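Local structure of Ras-interacting protein 1 (5KHQ) at the interface of chains A and B. The protein binds GTP-loaded Ras-family GTPases through its Ras-associating domain and regulates GTPase signalling, cell architecture and adhesion during blood vessel formation. Numbering follows the deposited sequence. Chains: chain A/B, Ras-interacting protein 1.

The interface of chains A and B. Residues chain A 77, 79, 96, 98, 113-114, 121; chain B 112-113.
B:Trp113 lays one face of its indole over the tip of A:Leu79, while OD2 of A:Asp77 meets its N-H rim from the other side of the ring plane. Tryptophan suits the place by joining a broad apolar face to a rim N-H, and it hides 105 Å² against chain A. Methyl CD1 of A:Leu79 lies 3.8 Å from the centroid of the six-membered ring of B:Trp113, a CH-pi contact displaced toward the rim. Branching suits this leucine: CD1 also meets CB of B:Leu112 at 3.5 Å, while CD2 lies toward the indole NE1. B:Leu112 sends its CD1 to CD2 of A:His96, the side chains crossing at about a right angle; the imidazole edge offers this carbon for packing, and it also approaches CH2 of B:Trp113. Aliphatic CB of A:Arg98 lies 4.0 Å from that CH2. On the pyrrole side, the backbone O of A:Arg114 borders CD1 of B:Trp113 at 3.3 Å, a close contact and not a hydrogen bond.

NE1 of B:Trp113 gives a weak, bent hydrogen bond to OD2 of A:Asp77 (3.1 Å), the carboxylate and ring planes 52° apart. A:Arg121, its extended chain having CG anti to the backbone N (chi1 -169°), holds that carboxylate from alongside the indole, its NE at the ring edge. NE of A:Arg121 bonds OD1 of A:Asp77 on its syn side at 2.8 Å, and NH2 of A:Arg121 forms a salt bridge with OD2 of A:Asp77 at 2.7 Å, from above the carboxylate plane. This two-nitrogen grip would tend to keep the acid ionised and probably holds it against turning. Arginine has the reach and N-H groups to bond a carbonyl too: NH1 meets O of A:Trp113, tying strand 120-127 to strand 113-115.

An alanine in place of B:Trp113 would probably open a gap over A:Leu79 and leave A:Asp77 without its indole partner. The patch and its twin belong to a two-fold interface between Ras-associating domains; since the protein can homodimerise, it may contribute to self-association, although the structure alone does not show that this dimer forms in cells.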
# COMPACT_ATOMS: atom_id res chain seq x y z
N ASP A 77 -0.53 -7.46 2.90
CA ASP A 77 -0.19 -6.81 4.16
C ASP A 77 -1.50 -6.75 4.93
O ASP A 77 -2.42 -6.01 4.56
CB ASP A 77 0.41 -5.40 3.93
CG ASP A 77 0.92 -4.74 5.22
OD1 ASP A 77 0.92 -5.37 6.30
OD2 ASP A 77 1.35 -3.58 5.15
N LEU A 79 -3.89 -6.68 8.58
CA LEU A 79 -3.98 -6.02 9.88
C LEU A 79 -5.11 -6.55 10.75
O LEU A 79 -6.28 -6.56 10.36
CB LEU A 79 -4.14 -4.50 9.70
CG LEU A 79 -3.06 -3.67 9.00
CD1 LEU A 79 -3.67 -2.33 8.69
CD2 LEU A 79 -1.82 -3.50 9.86
N HIS A 96 -8.45 -5.75 8.27
CA HIS A 96 -8.18 -5.12 6.97
C HIS A 96 -6.93 -5.73 6.32
O HIS A 96 -5.96 -6.05 7.01
CB HIS A 96 -8.05 -3.59 7.13
CG HIS A 96 -7.96 -2.83 5.84
ND1 HIS A 96 -8.94 -2.88 4.87
CD2 HIS A 96 -7.01 -1.98 5.37
CE1 HIS A 96 -8.60 -2.11 3.85
NE2 HIS A 96 -7.43 -1.55 4.13
N ARG A 98 -4.39 -5.30 2.48
CA ARG A 98 -4.03 -4.70 1.22
C ARG A 98 -3.24 -5.72 0.38
O ARG A 98 -2.17 -6.17 0.81
CB ARG A 98 -3.16 -3.48 1.50
CG ARG A 98 -3.24 -2.41 0.44
CD ARG A 98 -2.00 -1.54 0.50
NE ARG A 98 -1.01 -2.06 -0.44
CZ ARG A 98 0.30 -2.08 -0.21
NH1 ARG A 98 0.81 -1.62 0.92
NH2 ARG A 98 1.10 -2.58 -1.12
N TRP A 113 6.92 1.09 6.93
CA TRP A 113 5.63 1.32 7.57
C TRP A 113 5.43 0.43 8.80
O TRP A 113 6.06 -0.62 8.93
CB TRP A 113 4.50 1.05 6.58
CG TRP A 113 4.25 2.15 5.60
CD1 TRP A 113 3.51 3.28 5.81
CD2 TRP A 113 4.71 2.22 4.25
NE1 TRP A 113 3.47 4.05 4.67
CE2 TRP A 113 4.21 3.43 3.70
CE3 TRP A 113 5.50 1.38 3.45
CZ2 TRP A 113 4.47 3.81 2.38
CZ3 TRP A 113 5.76 1.77 2.13
CH2 TRP A 113 5.24 2.97 1.61
N ARG A 114 4.55 0.89 9.69
CA ARG A 114 4.13 0.17 10.89
C ARG A 114 2.62 0.02 10.88
O ARG A 114 1.92 0.72 10.13
CB ARG A 114 4.51 0.98 12.13
CG ARG A 114 5.95 0.84 12.59
CD ARG A 114 6.11 1.51 13.95
NE ARG A 114 6.49 2.92 13.83
CZ ARG A 114 6.06 3.90 14.62
NH1 ARG A 114 5.18 3.67 15.59
NH2 ARG A 114 6.49 5.14 14.42
N ARG A 121 0.17 -6.99 12.66
CA ARG A 121 0.48 -6.98 11.24
C ARG A 121 1.25 -8.22 10.80
O ARG A 121 2.19 -8.66 11.47
CB ARG A 121 1.33 -5.75 10.95
CG ARG A 121 1.51 -5.45 9.49
CD ARG A 121 2.56 -4.38 9.35
NE ARG A 121 2.67 -3.94 7.97
CZ ARG A 121 3.68 -3.22 7.50
NH1 ARG A 121 4.68 -2.86 8.31
NH2 ARG A 121 3.69 -2.88 6.23
N LEU B 112 -4.69 3.27 9.50
CA LEU B 112 -4.33 1.91 9.92
C LEU B 112 -2.84 1.62 9.85
O LEU B 112 -2.35 0.69 10.51
CB LEU B 112 -5.13 0.87 9.12
CG LEU B 112 -6.66 0.88 9.20
CD1 LEU B 112 -7.29 -0.07 8.20
CD2 LEU B 112 -7.14 0.57 10.61
N TRP B 113 -2.12 2.41 9.04
CA TRP B 113 -0.66 2.37 9.00
C TRP B 113 -0.06 3.68 9.44
O TRP B 113 -0.63 4.74 9.22
CB TRP B 113 -0.16 2.04 7.61
CG TRP B 113 -0.43 0.64 7.18
CD1 TRP B 113 0.31 -0.47 7.48
CD2 TRP B 113 -1.52 0.19 6.37
NE1 TRP B 113 -0.25 -1.58 6.90
CE2 TRP B 113 -1.37 -1.21 6.21
CE3 TRP B 113 -2.60 0.83 5.75
CZ2 TRP B 113 -2.27 -1.98 5.46
CZ3 TRP B 113 -3.51 0.06 5.00
CH2 TRP B 113 -3.34 -1.33 4.86